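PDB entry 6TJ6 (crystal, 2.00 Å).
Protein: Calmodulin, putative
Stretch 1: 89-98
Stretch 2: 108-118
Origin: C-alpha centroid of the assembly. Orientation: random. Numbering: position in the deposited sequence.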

# COMPACT_ATOMS: atom_id res chain seq x y z
N SER A 89 29.04 -16.68 -4.94
CA SER A 89 29.92 -15.60 -4.50
C SER A 89 29.14 -14.30 -4.36
O SER A 89 28.38 -13.92 -5.25
CB SER A 89 31.07 -15.43 -5.49
OG SER A 89 31.61 -14.12 -5.41
N ALA A 90 29.34 -13.61 -3.23
CA ALA A 90 28.60 -12.39 -2.97
C ALA A 90 29.06 -11.25 -3.87
O ALA A 90 28.23 -10.48 -4.37
CB ALA A 90 28.74 -12.00 -1.50
N ASP A 91 30.37 -11.12 -4.09
CA ASP A 91 30.86 -10.01 -4.90
C ASP A 91 30.53 -10.21 -6.38
O ASP A 91 30.31 -9.22 -7.09
CB ASP A 91 32.37 -9.83 -4.69
CG ASP A 91 32.84 -8.43 -5.05
N GLU A 92 30.47 -11.46 -6.84
CA GLU A 92 30.02 -11.72 -8.20
C GLU A 92 28.58 -11.24 -8.40
O GLU A 92 28.27 -10.54 -9.37
CB GLU A 92 30.15 -13.21 -8.52
CG GLU A 92 29.65 -13.59 -9.91
CD GLU A 92 29.94 -15.03 -10.27
OE1 GLU A 92 30.25 -15.83 -9.35
OE2 GLU A 92 29.86 -15.38 -11.46
N LEU A 93 27.69 -11.62 -7.47
CA LEU A 93 26.31 -11.16 -7.55
C LEU A 93 26.22 -9.64 -7.47
O LEU A 93 25.46 -9.03 -8.22
CB LEU A 93 25.48 -11.80 -6.44
CG LEU A 93 24.01 -11.36 -6.39
CD1 LEU A 93 23.30 -11.74 -7.68
CD2 LEU A 93 23.30 -11.94 -5.18
N SER A 94 27.00 -9.03 -6.58
CA SER A 94 27.00 -7.57 -6.47
C SER A 94 27.38 -6.92 -7.80
O SER A 94 26.69 -6.01 -8.28
CB SER A 94 27.96 -7.13 -5.37
OG SER A 94 28.00 -5.72 -5.27
N GLN A 95 28.49 -7.38 -8.39
CA GLN A 95 28.96 -6.79 -9.64
C GLN A 95 27.95 -6.96 -10.76
O GLN A 95 27.73 -6.04 -11.55
CB GLN A 95 30.31 -7.39 -10.02
CG GLN A 95 31.49 -6.75 -9.31
CD GLN A 95 32.81 -7.43 -9.63
OE1 GLN A 95 33.18 -7.61 -10.79
NE2 GLN A 95 33.53 -7.83 -8.58
N VAL A 96 27.31 -8.14 -10.85
CA VAL A 96 26.37 -8.33 -11.96
C VAL A 96 25.09 -7.53 -11.72
O VAL A 96 24.49 -7.01 -12.67
CB VAL A 96 26.08 -9.82 -12.19
CG1 VAL A 96 27.37 -10.58 -12.48
CG2 VAL A 96 25.34 -10.43 -11.02
N MET A 97 24.66 -7.40 -10.46
CA MET A 97 23.53 -6.53 -10.15
C MET A 97 23.82 -5.10 -10.56
O MET A 97 22.95 -4.41 -11.10
CB MET A 97 23.20 -6.60 -8.66
CG MET A 97 22.64 -7.93 -8.17
SD MET A 97 20.92 -8.20 -8.62
CE MET A 97 20.17 -6.75 -7.88
N LEU A 98 25.04 -4.63 -10.31
CA LEU A 98 25.38 -3.25 -10.65
C LEU A 98 25.58 -3.07 -12.15
O LEU A 98 25.30 -1.98 -12.68
CB LEU A 98 26.63 -2.82 -9.89
CG LEU A 98 26.47 -2.81 -8.37
CD1 LEU A 98 27.80 -2.53 -7.70
CD2 LEU A 98 25.42 -1.80 -7.94
N GLU A 108 21.05 -0.03 -2.09
CA GLU A 108 20.08 -1.11 -2.03
C GLU A 108 20.74 -2.45 -2.33
O GLU A 108 20.48 -3.46 -1.64
CB GLU A 108 18.94 -0.82 -3.01
CG GLU A 108 18.26 0.54 -2.77
CD GLU A 108 17.43 1.02 -3.96
OE1 GLU A 108 17.56 0.45 -5.06
OE2 GLU A 108 16.64 1.97 -3.79
N VAL A 109 21.60 -2.48 -3.35
CA VAL A 109 22.37 -3.68 -3.67
C VAL A 109 23.19 -4.13 -2.46
O VAL A 109 23.10 -5.28 -2.02
CB VAL A 109 23.27 -3.41 -4.89
CG1 VAL A 109 24.10 -4.63 -5.24
CG2 VAL A 109 22.43 -3.00 -6.09
N LYS A 110 23.98 -3.21 -1.90
CA LYS A 110 24.81 -3.51 -0.74
C LYS A 110 23.99 -4.06 0.43
O LYS A 110 24.40 -5.02 1.10
CB LYS A 110 25.56 -2.25 -0.32
N ALA A 111 22.82 -3.48 0.67
CA ALA A 111 21.94 -3.96 1.73
C ALA A 111 21.51 -5.40 1.47
O ALA A 111 21.55 -6.25 2.38
CB ALA A 111 20.72 -3.05 1.87
N MET A 112 21.10 -5.69 0.24
CA MET A 112 20.74 -7.06 -0.12
C MET A 112 21.89 -8.03 0.15
O MET A 112 21.68 -9.13 0.68
CB MET A 112 20.32 -7.13 -1.58
CG MET A 112 20.02 -8.54 -2.08
SD MET A 112 20.18 -8.65 -3.87
CE MET A 112 19.42 -7.12 -4.37
N ILE A 113 23.11 -7.63 -0.22
CA ILE A 113 24.24 -8.54 -0.08
C ILE A 113 24.53 -8.80 1.40
O ILE A 113 24.87 -9.93 1.78
CB ILE A 113 25.47 -8.01 -0.82
CG1 ILE A 113 25.32 -8.28 -2.32
CG2 ILE A 113 26.74 -8.68 -0.33
CD1 ILE A 113 25.34 -7.05 -3.14
N LYS A 114 24.41 -7.78 2.25
CA LYS A 114 24.59 -8.04 3.67
C LYS A 114 23.48 -8.94 4.21
O LYS A 114 23.72 -9.78 5.08
CB LYS A 114 24.66 -6.75 4.49
CG LYS A 114 25.01 -7.04 5.95
CD LYS A 114 25.24 -5.80 6.78
CE LYS A 114 25.66 -6.20 8.19
NZ LYS A 114 25.89 -5.03 9.08
N GLU A 115 22.25 -8.78 3.69
CA GLU A 115 21.17 -9.69 4.06
C GLU A 115 21.56 -11.14 3.79
O GLU A 115 21.56 -11.98 4.70
CB GLU A 115 19.90 -9.35 3.29
CG GLU A 115 19.22 -8.05 3.66
CD GLU A 115 17.94 -7.86 2.88
OE1 GLU A 115 17.62 -8.73 2.03
OE2 GLU A 115 17.25 -6.84 3.10
N ALA A 116 21.89 -11.43 2.53
CA ALA A 116 22.16 -12.81 2.13
C ALA A 116 23.41 -13.38 2.77
O ALA A 116 23.53 -14.60 2.91
CB ALA A 116 22.27 -12.89 0.61
N ASP A 117 24.36 -12.53 3.17
CA ASP A 117 25.61 -12.95 3.80
C ASP A 117 25.73 -12.22 5.14
O ASP A 117 26.50 -11.26 5.26
CB ASP A 117 26.81 -12.67 2.90
CG ASP A 117 28.09 -13.26 3.44
OD1 ASP A 117 28.08 -13.80 4.56
OD2 ASP A 117 29.13 -13.18 2.74
N PRO A 118 24.98 -12.66 6.16
CA PRO A 118 25.01 -11.93 7.43
C PRO A 118 26.33 -12.03 8.16
O PRO A 118 26.74 -11.07 8.82
CB PRO A 118 23.87 -12.57 8.22
CG PRO A 118 23.78 -13.96 7.68
CD PRO A 118 24.11 -13.84 6.21

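Two helices, 90-98 and 108-116, pack nearly antiparallel, their N-to-C directions 156° apart and their axes 10.2 Å apart at closest approach. A90 lies across from I113 (CA to CA 6.5 Å) and S94 across from V109 (CA to CA 6.7 Å), so a step of four residues along one helix matches a step of four back along the other. Each backbone satisfies its own i to i+4 hydrogen bonds, among them S94 N to A90 O (2.9 Å) and I113 N to V109 O (3.0 Å). At the start of the first helix, S89 OG accepts from E92 N (3.2 Å), capping an amide that has no earlier helical carbonyl to reach; D117 is the first residue to leave helical geometry after the second.

No hydrogen bond crosses the interface, which buries 381 Å² in total; side-chain packing makes the contact. At both register positions a small residue of the first helix, A90 or S94, pairs with a beta-branched one of the second, I113 or V109. A90 CB meets I113 CG2 at 4.0 Å, and S94 CB meets I113 CD1 at 3.4 Å, the tightest contact. V109, with chi1 t, points toward the first helix; its CG1 lies 4.0 Å from S94 OG and from M97 CB, and its CG2 approaches L98 CD2 at 3.7 Å, with CG1 close behind at 4.1 Å from L98 CD2. L98 leaves its CA sideways, but its end comes nearer and touches V109, although the residue as a whole is exposed. M97 and M112 are buried, and their flexible, unbranched chains meet tip to tip, M97 CE to M112 CE at 3.6 Å. D117 comes near the start of the first helix, its OD2 4.4 Å from A90 CB; both carboxylate oxygens are hydrogen-bonded elsewhere in the structure, so the buried carboxylate is not left without partners. D91 and Q95 point away and make no contact with the second helix.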